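Local coordinates for coelenterazine-binding protein with bound coelenterazine (Renilla muelleri, PDB 2HPS), which binds coelenterazine, the luciferin, and in all likelihood makes it available to luciferase and oxygen only once calcium is bound, at residues A[62-65]-A[66-70]. Numbering follows the deposited sequence.
Sequences LRVA and DQLGL
Gln67 and Arg63, one helical turn apart, run side by side in the same direction. The glutamine CB rests 3.3 Å from Val64 O. With CG beside the backbone N and anti to the carbonyl carbon (chi1 -55°), the chain is carried back along the preceding turn, and CG lies 3.6 Å from Arg63 O. CD stands farther from that oxygen, while NE2 turns to the Val64 side, 4.1 Å from Val64 CA. Beyond CG the chain is extended, with OE1 turned toward the guanidinium, the two planes 81° apart. Gln67 OE1 approaches Arg63 NH1 obliquely, the firmer link being one water: it accepts from Arg63 NH2 at 2.9 Å, in the guanidinium plane at its edge, and donates to Gln67 OE1. The guanidinium is also held by a salt bridge to Glu60 and a hydrogen bond from NH1 to a bound glycerol.

This turn closes helix 51-68, in the second EF-hand of the chain, with a Schellman motif, in which a residue of positive phi turns the chain so that two bonds reach back into the last turn. Here Gly69 takes that role (phi 81°): Leu70 N donates to Ala65 O at 2.8 Å as the outer bond, and Gly69 N to Asp66 O as the inner. The reversal sets CB of Leu70 3.9 Å from CB of Ala65, an apolar contact spanning the end of the helix.

On the buried side, Val64 CG1 meets Leu68 CD1 at 3.9 Å, the two running alongside each other. Both also touch Tyr36 of helix 33-47 and Arg19 of helix 6-21, and the nearest side-chain atom of Leu68 lies about 5 Å from the bound c2-hydroxy-coelenterazine. Asp66 OD1 forms a salt bridge with Arg33, whose NH1 also bonds to Leu70 O.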
ATOM      1  N   LEU A  62      12.364  -3.488   1.281  1.00 15.29           N
ATOM      2  CA  LEU A  62      13.278  -4.254   0.442  1.00 15.88           C
ATOM      3  C   LEU A  62      12.832  -5.701   0.320  1.00 15.65           C
ATOM      4  O   LEU A  62      12.942  -6.297  -0.745  1.00 15.98           O
ATOM      5  CB  LEU A  62      14.711  -4.183   0.988  1.00 15.87           C
ATOM      6  CG  LEU A  62      15.396  -2.820   0.896  1.00 18.57           C
ATOM      7  CD1 LEU A  62      16.735  -2.912   1.636  1.00 20.71           C
ATOM      8  CD2 LEU A  62      15.586  -2.347  -0.544  1.00 21.27           C
ATOM      9  N   ARG A  63      12.317  -6.264   1.412  1.00 15.25           N
ATOM     10  CA  ARG A  63      11.833  -7.642   1.410  1.00 15.19           C
ATOM     11  C   ARG A  63      10.694  -7.822   0.396  1.00 14.69           C
ATOM     12  O   ARG A  63      10.675  -8.779  -0.393  1.00 14.82           O
ATOM     13  CB  ARG A  63      11.381  -8.043   2.820  1.00 15.07           C
ATOM     14  CG  ARG A  63      11.144  -9.572   2.958  1.00 14.85           C
ATOM     15  CD  ARG A  63      10.666  -9.905   4.384  1.00 16.27           C
ATOM     16  NE  ARG A  63       9.286  -9.472   4.606  1.00 17.70           N
ATOM     17  CZ  ARG A  63       8.214 -10.157   4.212  1.00 19.99           C
ATOM     18  NH1 ARG A  63       8.351 -11.316   3.573  1.00 20.77           N
ATOM     19  NH2 ARG A  63       7.003  -9.671   4.440  1.00 18.81           N
ATOM     20  N   VAL A  64       9.748  -6.889   0.431  1.00 14.82           N
ATOM     21  CA  VAL A  64       8.640  -6.844  -0.528  1.00 15.00           C
ATOM     22  C   VAL A  64       9.162  -6.536  -1.945  1.00 14.78           C
ATOM     23  O   VAL A  64       8.731  -7.175  -2.897  1.00 15.59           O
ATOM     24  CB  VAL A  64       7.526  -5.884  -0.047  1.00 15.66           C
ATOM     25  CG1 VAL A  64       6.389  -5.781  -1.067  1.00 15.93           C
ATOM     26  CG2 VAL A  64       6.975  -6.374   1.297  1.00 15.17           C
ATOM     27  N   ALA A  65      10.129  -5.626  -2.074  1.00 15.33           N
ATOM     28  CA  ALA A  65      10.735  -5.334  -3.400  1.00 16.16           C
ATOM     29  C   ALA A  65      11.241  -6.608  -4.076  1.00 16.86           C
ATOM     30  O   ALA A  65      11.073  -6.802  -5.289  1.00 15.74           O
ATOM     31  CB  ALA A  65      11.854  -4.301  -3.274  1.00 16.31           C
ATOM     32  N   ASP A  66      11.840  -7.495  -3.289  1.00 17.69           N
ATOM     33  CA  ASP A  66      12.306  -8.782  -3.821  1.00 19.62           C
ATOM     34  C   ASP A  66      11.165  -9.587  -4.433  1.00 19.89           C
ATOM     35  O   ASP A  66      11.287 -10.146  -5.529  1.00 20.38           O
ATOM     36  CB  ASP A  66      13.011  -9.606  -2.742  1.00 20.05           C
ATOM     37  CG  ASP A  66      14.350  -9.004  -2.303  1.00 22.78           C
ATOM     38  OD1 ASP A  66      14.921  -8.140  -3.009  1.00 24.56           O
ATOM     39  OD2 ASP A  66      14.826  -9.388  -1.210  1.00 26.53           O
ATOM     40  N   GLN A  67      10.036  -9.630  -3.736  1.00 19.68           N
ATOM     41  CA  GLN A  67       8.856 -10.319  -4.248  1.00 20.09           C
ATOM     42  C   GLN A  67       8.303  -9.663  -5.522  1.00 20.25           C
ATOM     43  O   GLN A  67       7.772 -10.351  -6.408  1.00 20.87           O
ATOM     44  CB  GLN A  67       7.778 -10.348  -3.170  1.00 19.79           C
ATOM     45  CG  GLN A  67       8.263 -10.962  -1.837  1.00 20.02           C
ATOM     46  CD  GLN A  67       7.174 -10.996  -0.761  1.00 21.34           C
ATOM     47  OE1 GLN A  67       7.218 -11.812   0.171  1.00 23.87           O
ATOM     48  NE2 GLN A  67       6.202 -10.109  -0.881  1.00 18.18           N
ATOM     49  N   LEU A  68       8.417  -8.338  -5.597  1.00 20.07           N
ATOM     50  CA  LEU A  68       7.888  -7.582  -6.731  1.00 19.61           C
ATOM     51  C   LEU A  68       8.790  -7.684  -7.964  1.00 20.26           C
ATOM     52  O   LEU A  68       8.427  -7.224  -9.040  1.00 19.52           O
ATOM     53  CB  LEU A  68       7.656  -6.120  -6.347  1.00 19.40           C
ATOM     54  CG  LEU A  68       6.624  -5.933  -5.222  1.00 17.93           C
ATOM     55  CD1 LEU A  68       6.551  -4.465  -4.782  1.00 17.20           C
ATOM     56  CD2 LEU A  68       5.253  -6.476  -5.655  1.00 17.97           C
ATOM     57  N   GLY A  69       9.952  -8.309  -7.799  1.00 21.02           N
ATOM     58  CA  GLY A  69      10.927  -8.387  -8.886  1.00 20.99           C
ATOM     59  C   GLY A  69      11.754  -7.123  -9.031  1.00 21.29           C
ATOM     60  O   GLY A  69      12.388  -6.899 -10.079  1.00 21.43           O
ATOM     61  N   LEU A  70      11.754  -6.287  -7.992  1.00 20.96           N
ATOM     62  CA  LEU A  70      12.525  -5.048  -8.007  1.00 21.63           C
ATOM     63  C   LEU A  70      13.933  -5.315  -7.480  1.00 22.76           C
ATOM     64  O   LEU A  70      14.333  -4.791  -6.437  1.00 22.37           O
ATOM     65  CB  LEU A  70      11.832  -3.946  -7.205  1.00 21.22           C
ATOM     66  CG  LEU A  70      10.434  -3.561  -7.683  1.00 20.71           C
ATOM     67  CD1 LEU A  70       9.933  -2.415  -6.807  1.00 20.34           C
ATOM     68  CD2 LEU A  70      10.472  -3.158  -9.160  1.00 21.07           C
TER
HETATM   69  O   HOH W   1       5.469 -11.411   2.758  1.00 18.21           O